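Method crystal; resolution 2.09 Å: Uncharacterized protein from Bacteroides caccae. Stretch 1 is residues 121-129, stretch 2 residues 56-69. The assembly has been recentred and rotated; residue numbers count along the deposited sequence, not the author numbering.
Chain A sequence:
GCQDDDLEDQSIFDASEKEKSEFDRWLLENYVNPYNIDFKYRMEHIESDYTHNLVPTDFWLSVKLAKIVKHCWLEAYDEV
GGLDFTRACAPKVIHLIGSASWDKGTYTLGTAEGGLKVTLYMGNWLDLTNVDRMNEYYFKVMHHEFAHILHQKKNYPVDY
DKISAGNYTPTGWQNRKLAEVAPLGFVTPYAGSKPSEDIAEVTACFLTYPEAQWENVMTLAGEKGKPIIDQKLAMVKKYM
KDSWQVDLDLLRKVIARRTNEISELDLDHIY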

ATOM      1  N   TYR A 121      -7.897  -9.297  -1.485  1.00 19.38           N
ATOM      2  CA  TYR A 121      -8.707 -10.381  -1.008  1.00 21.04           C
ATOM      3  C   TYR A 121      -9.214  -9.970   0.372  1.00 21.17           C
ATOM      4  O   TYR A 121      -8.433  -9.565   1.265  1.00 19.32           O
ATOM      5  CB  TYR A 121      -7.884 -11.690  -0.979  1.00 22.04           C
ATOM      6  CG  TYR A 121      -7.570 -12.166  -2.359  1.00 24.27           C
ATOM      7  CD1 TYR A 121      -6.451 -11.762  -3.044  1.00 26.46           C
ATOM      8  CD2 TYR A 121      -8.427 -13.062  -3.001  1.00 29.99           C
ATOM      9  CE1 TYR A 121      -6.212 -12.212  -4.355  1.00 26.77           C
ATOM     10  CE2 TYR A 121      -8.191 -13.522  -4.263  1.00 29.01           C
ATOM     11  CZ  TYR A 121      -7.101 -13.081  -4.955  1.00 28.88           C
ATOM     12  OH  TYR A 121      -6.923 -13.598  -6.233  1.00 31.44           O
HETATM   13  N   MSE A 122     -10.528 -10.098   0.544  1.00 20.37           N
HETATM   14  CA  MSE A 122     -11.183  -9.651   1.758  1.00 21.79           C
HETATM   15  C   MSE A 122     -12.333 -10.538   2.200  1.00 21.70           C
HETATM   16  O   MSE A 122     -12.847 -11.303   1.428  1.00 22.34           O
HETATM   17  CB  MSE A 122     -11.723  -8.195   1.611  1.00 22.72           C
HETATM   18  CG  MSE A 122     -12.128  -7.768   0.235  1.00 25.21           C
HETATM   19 SE   MSE A 122     -13.753  -8.571  -0.536  0.75 28.31          SE
HETATM   20  CE  MSE A 122     -15.121  -7.481   0.312  1.00 28.03           C
ATOM     21  N   GLY A 123     -12.746 -10.356   3.448  1.00 22.37           N
ATOM     22  CA  GLY A 123     -13.874 -11.079   4.035  1.00 23.50           C
ATOM     23  C   GLY A 123     -14.041 -10.596   5.460  1.00 23.83           C
ATOM     24  O   GLY A 123     -13.246  -9.793   5.943  1.00 21.38           O
ATOM     25  N   ASN A 124     -15.079 -11.006   6.129  1.00 25.39           N
ATOM     26  CA  ASN A 124     -15.342 -10.352   7.414  1.00 31.21           C
ATOM     27  C   ASN A 124     -14.458 -10.939   8.547  1.00 29.77           C
ATOM     28  O   ASN A 124     -14.667 -10.597   9.693  1.00 31.96           O
ATOM     29  CB  ASN A 124     -16.846 -10.299   7.745  1.00 34.03           C
ATOM     30  CG  ASN A 124     -17.430 -11.654   7.911  1.00 40.16           C
ATOM     31  OD1 ASN A 124     -16.716 -12.665   7.868  1.00 40.78           O
ATOM     32  ND2 ASN A 124     -18.739 -11.707   8.144  1.00 46.06           N
ATOM     33  N   TRP A 125     -13.468 -11.786   8.200  1.00 27.49           N
ATOM     34  CA  TRP A 125     -12.325 -12.038   9.088  1.00 27.01           C
ATOM     35  C   TRP A 125     -11.497 -10.747   9.336  1.00 28.31           C
ATOM     36  O   TRP A 125     -10.625 -10.731  10.195  1.00 30.75           O
ATOM     37  CB  TRP A 125     -11.382 -13.117   8.545  1.00 25.01           C
ATOM     38  CG  TRP A 125     -11.063 -12.968   7.086  1.00 25.08           C
ATOM     39  CD1 TRP A 125     -11.740 -13.573   6.030  1.00 23.91           C
ATOM     40  CD2 TRP A 125     -10.036 -12.160   6.476  1.00 23.54           C
ATOM     41  NE1 TRP A 125     -11.180 -13.187   4.843  1.00 23.76           N
ATOM     42  CE2 TRP A 125     -10.128 -12.349   5.078  1.00 22.02           C
ATOM     43  CE3 TRP A 125      -9.063 -11.292   6.967  1.00 22.74           C
ATOM     44  CZ2 TRP A 125      -9.308 -11.689   4.181  1.00 22.04           C
ATOM     45  CZ3 TRP A 125      -8.225 -10.657   6.064  1.00 22.65           C
ATOM     46  CH2 TRP A 125      -8.357 -10.858   4.686  1.00 21.80           C
ATOM     47  N   LEU A 126     -11.711  -9.709   8.529  1.00 26.78           N
ATOM     48  CA  LEU A 126     -11.000  -8.445   8.659  1.00 27.66           C
ATOM     49  C   LEU A 126     -11.442  -7.646   9.900  1.00 28.31           C
ATOM     50  O   LEU A 126     -12.610  -7.508  10.122  1.00 28.08           O
ATOM     51  CB  LEU A 126     -11.300  -7.542   7.455  1.00 27.97           C
ATOM     52  CG  LEU A 126     -10.436  -7.564   6.212  1.00 27.92           C
ATOM     53  CD1 LEU A 126     -11.129  -6.733   5.086  1.00 27.34           C
ATOM     54  CD2 LEU A 126      -9.064  -6.993   6.575  1.00 29.63           C
ATOM     55  N   ASP A 127     -10.500  -7.092  10.659  1.00 27.79           N
ATOM     56  CA  ASP A 127     -10.822  -6.098  11.649  1.00 30.29           C
ATOM     57  C   ASP A 127     -10.403  -4.718  11.082  1.00 31.51           C
ATOM     58  O   ASP A 127      -9.235  -4.334  11.137  1.00 29.77           O
ATOM     59  CB  ASP A 127     -10.085  -6.392  12.954  1.00 32.54           C
ATOM     60  CG  ASP A 127     -10.364  -5.349  14.035  1.00 33.83           C
ATOM     61  OD1 ASP A 127     -11.118  -4.377  13.792  1.00 33.63           O
ATOM     62  OD2 ASP A 127      -9.800  -5.497  15.133  1.00 37.98           O
ATOM     63  N   LEU A 128     -11.377  -3.962  10.594  1.00 29.89           N
ATOM     64  CA  LEU A 128     -11.083  -2.800   9.745  1.00 28.79           C
ATOM     65  C   LEU A 128     -10.437  -1.624  10.460  1.00 28.38           C
ATOM     66  O   LEU A 128      -9.744  -0.813   9.830  1.00 26.14           O
ATOM     67  CB  LEU A 128     -12.347  -2.316   9.046  1.00 28.42           C
ATOM     68  CG  LEU A 128     -12.991  -3.298   8.077  1.00 29.46           C
ATOM     69  CD1 LEU A 128     -14.421  -2.886   7.807  1.00 32.13           C
ATOM     70  CD2 LEU A 128     -12.213  -3.349   6.780  1.00 30.22           C
ATOM     71  N   THR A 129     -10.629  -1.569  11.765  1.00 28.36           N
ATOM     72  CA  THR A 129     -10.032  -0.543  12.562  1.00 28.87           C
ATOM     73  C   THR A 129      -8.649  -0.967  13.105  1.00 29.91           C
ATOM     74  O   THR A 129      -8.019  -0.154  13.734  1.00 30.02           O
ATOM     75  CB  THR A 129     -10.941  -0.135  13.743  1.00 30.03           C
ATOM     76  OG1 THR A 129     -11.170  -1.285  14.571  1.00 32.41           O
ATOM     77  CG2 THR A 129     -12.267   0.431  13.226  1.00 31.53           C
TER
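Stretch 2, residues 56-69: PTDFWLSVKLAKIV

Stretch 2 is a short lead-in, residues 56-58, followed by a helix that starts at Phe-59 and runs on past Val-69. It packs on Met-122, at the end of a strand, and on the loop that follows; Tyr-121, also in the strand, points away and makes no contact. Both segments advance in the same general sense: Asp-58 lies nearest Gly-123, Leu-61 nearest Asn-124, and Leu-65 nearest Leu-128, with CA-CA distances of 6.8, 7.3 and 8.2 Å. No direct hydrogen bond joins the two stretches. The contact is mainly apolar and buries 479 Å², both sides summed.

Pro-56 makes no contact. Thr-57 is extended, and its CG2 lies 4.0 Å from SE of Met-122, a selenomethionine.

Asp-58 is the N-cap. Its OD1 accepts from Leu-61 N at 3.0 Å, which satisfies an amide that has no helical carbonyl to bond. Asp-58 also takes part in the one water bridge. Its N donates to water 1 at 2.9 Å, and the same water donates to Met-122 O at 3.2 Å. The start of the helix is thus tied to the end of the strand through solvent.

Phe-59 points away from stretch 1, and the end of the Trp-60 side chain leads away as well. Neither touches it.

Leu-61 points toward stretch 1, with chi1 t and chi2 p. Its CD2 comes within 3.3 Å of Gly-123 C, a close approach to bare backbone. Gly-123 opens a type I turn that ends at Leu-126, closed by Leu-126 N to Gly-123 O at 3.0 Å. Leu-61 CG also meets Met-122 CE at 3.8 Å, and its CD1 meets Leu-128 CD1 at 3.8 Å.

Ser-62 has its CB directed away, yet its OG is 3.4 Å from Met-122 CE. Ser-62 OG donates to Asp-58 O at 2.9 Å, back to the N-cap residue. Val-63 is out of reach.

Lys-64 contributes the aliphatic part of its chain: its CD lies 3.7 Å from Leu-128 CD1. One residue on, Leu-65 reaches three side chains. Its CD1 is 3.5 Å from Met-122 CG and 4.0 Å from Leu-126 CD1, while its CD2 is 4.0 Å from Leu-128 CD2.

Ala-66 and Lys-67 are out of reach. Ile-68 makes the last contact, its CD1 3.9 Å from Leu-128 CB. Val-69 does not touch stretch 1. Leu-61, Leu-65 and Ile-68, spaced four and three residues apart, present one helical face, with Lys-64 beside them.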

ATOM      1  N   PRO A  56     -18.124 -15.682  -2.147  1.00 25.71           N
ATOM      2  CA  PRO A  56     -18.719 -14.503  -2.737  1.00 26.04           C
ATOM      3  C   PRO A  56     -18.182 -13.212  -2.098  1.00 25.90           C
ATOM      4  O   PRO A  56     -17.894 -13.154  -0.898  1.00 23.36           O
ATOM      5  CB  PRO A  56     -20.206 -14.682  -2.431  1.00 25.72           C
ATOM      6  CG  PRO A  56     -20.375 -16.135  -2.346  1.00 26.54           C
ATOM      7  CD  PRO A  56     -19.138 -16.614  -1.637  1.00 26.30           C
ATOM      8  N   THR A  57     -18.034 -12.197  -2.920  1.00 26.22           N
ATOM      9  CA  THR A  57     -17.536 -10.912  -2.476  1.00 26.48           C
ATOM     10  C   THR A  57     -18.634 -10.225  -1.689  1.00 27.18           C
ATOM     11  O   THR A  57     -19.692  -9.988  -2.226  1.00 27.72           O
ATOM     12  CB  THR A  57     -17.135 -10.075  -3.716  1.00 26.27           C
ATOM     13  OG1 THR A  57     -16.126 -10.822  -4.454  1.00 26.56           O
ATOM     14  CG2 THR A  57     -16.588  -8.724  -3.322  1.00 24.66           C
ATOM     15  N   ASP A  58     -18.374  -9.900  -0.420  1.00 26.56           N
ATOM     16  CA  ASP A  58     -19.363  -9.279   0.484  1.00 25.77           C
ATOM     17  C   ASP A  58     -19.564  -7.817   0.074  1.00 24.71           C
ATOM     18  O   ASP A  58     -18.619  -7.032   0.081  1.00 22.96           O
ATOM     19  CB  ASP A  58     -18.791  -9.416   1.912  1.00 27.66           C
ATOM     20  CG  ASP A  58     -19.609  -8.695   3.024  1.00 30.62           C
ATOM     21  OD1 ASP A  58     -20.302  -7.679   2.828  1.00 29.03           O
ATOM     22  OD2 ASP A  58     -19.438  -9.137   4.198  1.00 34.50           O
ATOM     23  N   PHE A  59     -20.793  -7.442  -0.263  1.00 22.44           N
ATOM     24  CA  PHE A  59     -21.063  -6.111  -0.771  1.00 21.63           C
ATOM     25  C   PHE A  59     -20.806  -4.962   0.223  1.00 21.90           C
ATOM     26  O   PHE A  59     -20.092  -4.035  -0.094  1.00 19.25           O
ATOM     27  CB  PHE A  59     -22.499  -5.990  -1.244  1.00 22.15           C
ATOM     28  CG  PHE A  59     -22.875  -4.584  -1.702  1.00 22.65           C
ATOM     29  CD1 PHE A  59     -22.619  -4.180  -3.017  1.00 22.52           C
ATOM     30  CD2 PHE A  59     -23.482  -3.696  -0.850  1.00 22.10           C
ATOM     31  CE1 PHE A  59     -22.991  -2.908  -3.478  1.00 23.23           C
ATOM     32  CE2 PHE A  59     -23.865  -2.425  -1.301  1.00 23.05           C
ATOM     33  CZ  PHE A  59     -23.619  -2.037  -2.635  1.00 22.94           C
ATOM     34  N   TRP A  60     -21.408  -5.008   1.396  1.00 21.99           N
ATOM     35  CA  TRP A  60     -21.243  -3.922   2.351  1.00 23.67           C
ATOM     36  C   TRP A  60     -19.793  -3.849   2.901  1.00 22.99           C
ATOM     37  O   TRP A  60     -19.291  -2.777   3.230  1.00 21.53           O
ATOM     38  CB  TRP A  60     -22.277  -4.025   3.473  1.00 24.11           C
ATOM     39  CG  TRP A  60     -23.611  -3.747   2.949  1.00 24.49           C
ATOM     40  CD1 TRP A  60     -24.599  -4.651   2.734  1.00 25.34           C
ATOM     41  CD2 TRP A  60     -24.137  -2.462   2.564  1.00 25.03           C
ATOM     42  NE1 TRP A  60     -25.697  -4.027   2.236  1.00 26.05           N
ATOM     43  CE2 TRP A  60     -25.431  -2.685   2.073  1.00 26.07           C
ATOM     44  CE3 TRP A  60     -23.622  -1.169   2.539  1.00 24.68           C
ATOM     45  CZ2 TRP A  60     -26.243  -1.653   1.596  1.00 25.87           C
ATOM     46  CZ3 TRP A  60     -24.412  -0.144   2.047  1.00 27.18           C
ATOM     47  CH2 TRP A  60     -25.726  -0.386   1.597  1.00 26.60           C
ATOM     48  N   LEU A  61     -19.106  -4.963   2.920  1.00 21.44           N
ATOM     49  CA  LEU A  61     -17.692  -4.880   3.202  1.00 22.82           C
ATOM     50  C   LEU A  61     -16.873  -4.206   2.035  1.00 22.87           C
ATOM     51  O   LEU A  61     -15.882  -3.508   2.297  1.00 23.00           O
ATOM     52  CB  LEU A  61     -17.141  -6.268   3.519  1.00 22.98           C
ATOM     53  CG  LEU A  61     -15.642  -6.341   3.891  1.00 23.15           C
ATOM     54  CD1 LEU A  61     -15.346  -5.447   5.098  1.00 24.80           C
ATOM     55  CD2 LEU A  61     -15.309  -7.799   4.195  1.00 22.71           C
ATOM     56  N   SER A  62     -17.297  -4.409   0.783  1.00 21.74           N
ATOM     57  CA  SER A  62     -16.658  -3.741  -0.352  1.00 21.69           C
ATOM     58  C   SER A  62     -16.813  -2.226  -0.244  1.00 21.04           C
ATOM     59  O   SER A  62     -15.909  -1.498  -0.555  1.00 21.76           O
ATOM     60  CB  SER A  62     -17.225  -4.194  -1.682  1.00 21.89           C
ATOM     61  OG  SER A  62     -16.948  -5.578  -1.856  1.00 22.32           O
ATOM     62  N   VAL A  63     -17.973  -1.772   0.202  1.00 21.73           N
ATOM     63  CA  VAL A  63     -18.240  -0.371   0.396  1.00 21.45           C
ATOM     64  C   VAL A  63     -17.324   0.206   1.478  1.00 21.78           C
ATOM     65  O   VAL A  63     -16.755   1.317   1.320  1.00 21.37           O
ATOM     66  CB  VAL A  63     -19.711  -0.148   0.799  1.00 21.53           C
ATOM     67  CG1 VAL A  63     -19.968   1.315   1.102  1.00 21.65           C
ATOM     68  CG2 VAL A  63     -20.640  -0.598  -0.310  1.00 21.82           C
ATOM     69  N   LYS A  64     -17.172  -0.524   2.582  1.00 22.11           N
ATOM     70  CA  LYS A  64     -16.326  -0.058   3.679  1.00 22.84           C
ATOM     71  C   LYS A  64     -14.916   0.076   3.204  1.00 21.52           C
ATOM     72  O   LYS A  64     -14.299   1.110   3.416  1.00 21.98           O
ATOM     73  CB  LYS A  64     -16.373  -1.019   4.852  1.00 24.50           C
ATOM     74  CG  LYS A  64     -17.750  -1.027   5.481  1.00 26.16           C
ATOM     75  CD  LYS A  64     -17.783  -1.750   6.798  1.00 28.96           C
ATOM     76  CE  LYS A  64     -19.206  -1.989   7.195  1.00 32.94           C
ATOM     77  NZ  LYS A  64     -19.177  -2.663   8.483  1.00 37.39           N
ATOM     78  N   LEU A  65     -14.428  -0.943   2.505  1.00 20.80           N
ATOM     79  CA  LEU A  65     -13.049  -0.923   2.002  1.00 22.27           C
ATOM     80  C   LEU A  65     -12.796   0.168   0.966  1.00 22.53           C
ATOM     81  O   LEU A  65     -11.766   0.814   1.012  1.00 20.27           O
ATOM     82  CB  LEU A  65     -12.663  -2.259   1.410  1.00 23.02           C
ATOM     83  CG  LEU A  65     -12.285  -3.236   2.488  1.00 25.00           C
ATOM     84  CD1 LEU A  65     -12.245  -4.639   1.906  1.00 26.64           C
ATOM     85  CD2 LEU A  65     -10.895  -2.869   3.036  1.00 24.67           C
ATOM     86  N   ALA A  66     -13.761   0.417   0.071  1.00 20.53           N
ATOM     87  CA  ALA A  66     -13.586   1.497  -0.878  1.00 20.83           C
ATOM     88  C   ALA A  66     -13.442   2.817  -0.164  1.00 19.17           C
ATOM     89  O   ALA A  66     -12.671   3.665  -0.595  1.00 20.34           O
ATOM     90  CB  ALA A  66     -14.730   1.564  -1.820  1.00 22.48           C
ATOM     91  N   LYS A  67     -14.140   3.008   0.925  1.00 19.54           N
ATOM     92  CA  LYS A  67     -14.048   4.281   1.661  1.00 20.52           C
ATOM     93  C   LYS A  67     -12.776   4.366   2.527  1.00 20.45           C
ATOM     94  O   LYS A  67     -12.196   5.457   2.695  1.00 20.80           O
ATOM     95  CB  LYS A  67     -15.263   4.500   2.565  1.00 21.71           C
ATOM     96  CG  LYS A  67     -16.570   4.675   1.825  1.00 22.66           C
ATOM     97  CD  LYS A  67     -17.639   5.254   2.720  1.00 24.20           C
ATOM     98  CE  LYS A  67     -18.922   5.622   1.908  1.00 24.98           C
ATOM     99  NZ  LYS A  67     -19.928   6.138   2.843  1.00 26.63           N
ATOM    100  N   ILE A  68     -12.365   3.238   3.100  1.00 19.66           N
ATOM    101  CA  ILE A  68     -11.151   3.200   3.912  1.00 20.06           C
ATOM    102  C   ILE A  68      -9.910   3.458   3.037  1.00 21.16           C
ATOM    103  O   ILE A  68      -8.994   4.235   3.412  1.00 19.37           O
ATOM    104  CB  ILE A  68     -11.082   1.896   4.674  1.00 20.29           C
ATOM    105  CG1 ILE A  68     -12.218   1.915   5.719  1.00 20.52           C
ATOM    106  CG2 ILE A  68      -9.755   1.733   5.362  1.00 20.03           C
ATOM    107  CD1 ILE A  68     -12.368   0.617   6.515  1.00 20.86           C
ATOM    108  N   VAL A  69      -9.869   2.787   1.897  1.00 20.61           N
ATOM    109  CA  VAL A  69      -8.748   2.923   0.940  1.00 21.08           C
ATOM    110  C   VAL A  69      -8.599   4.370   0.439  1.00 21.52           C
ATOM    111  O   VAL A  69      -7.484   4.900   0.328  1.00 20.55           O
ATOM    112  CB  VAL A  69      -8.941   1.955  -0.213  1.00 22.30           C
ATOM    113  CG1 VAL A  69      -7.967   2.188  -1.328  1.00 22.91           C
ATOM    114  CG2 VAL A  69      -8.741   0.518   0.290  1.00 22.15           C
TER
HETATM  115  O   HOH W   1     -15.956 -10.802   0.911  1.00 26.80           O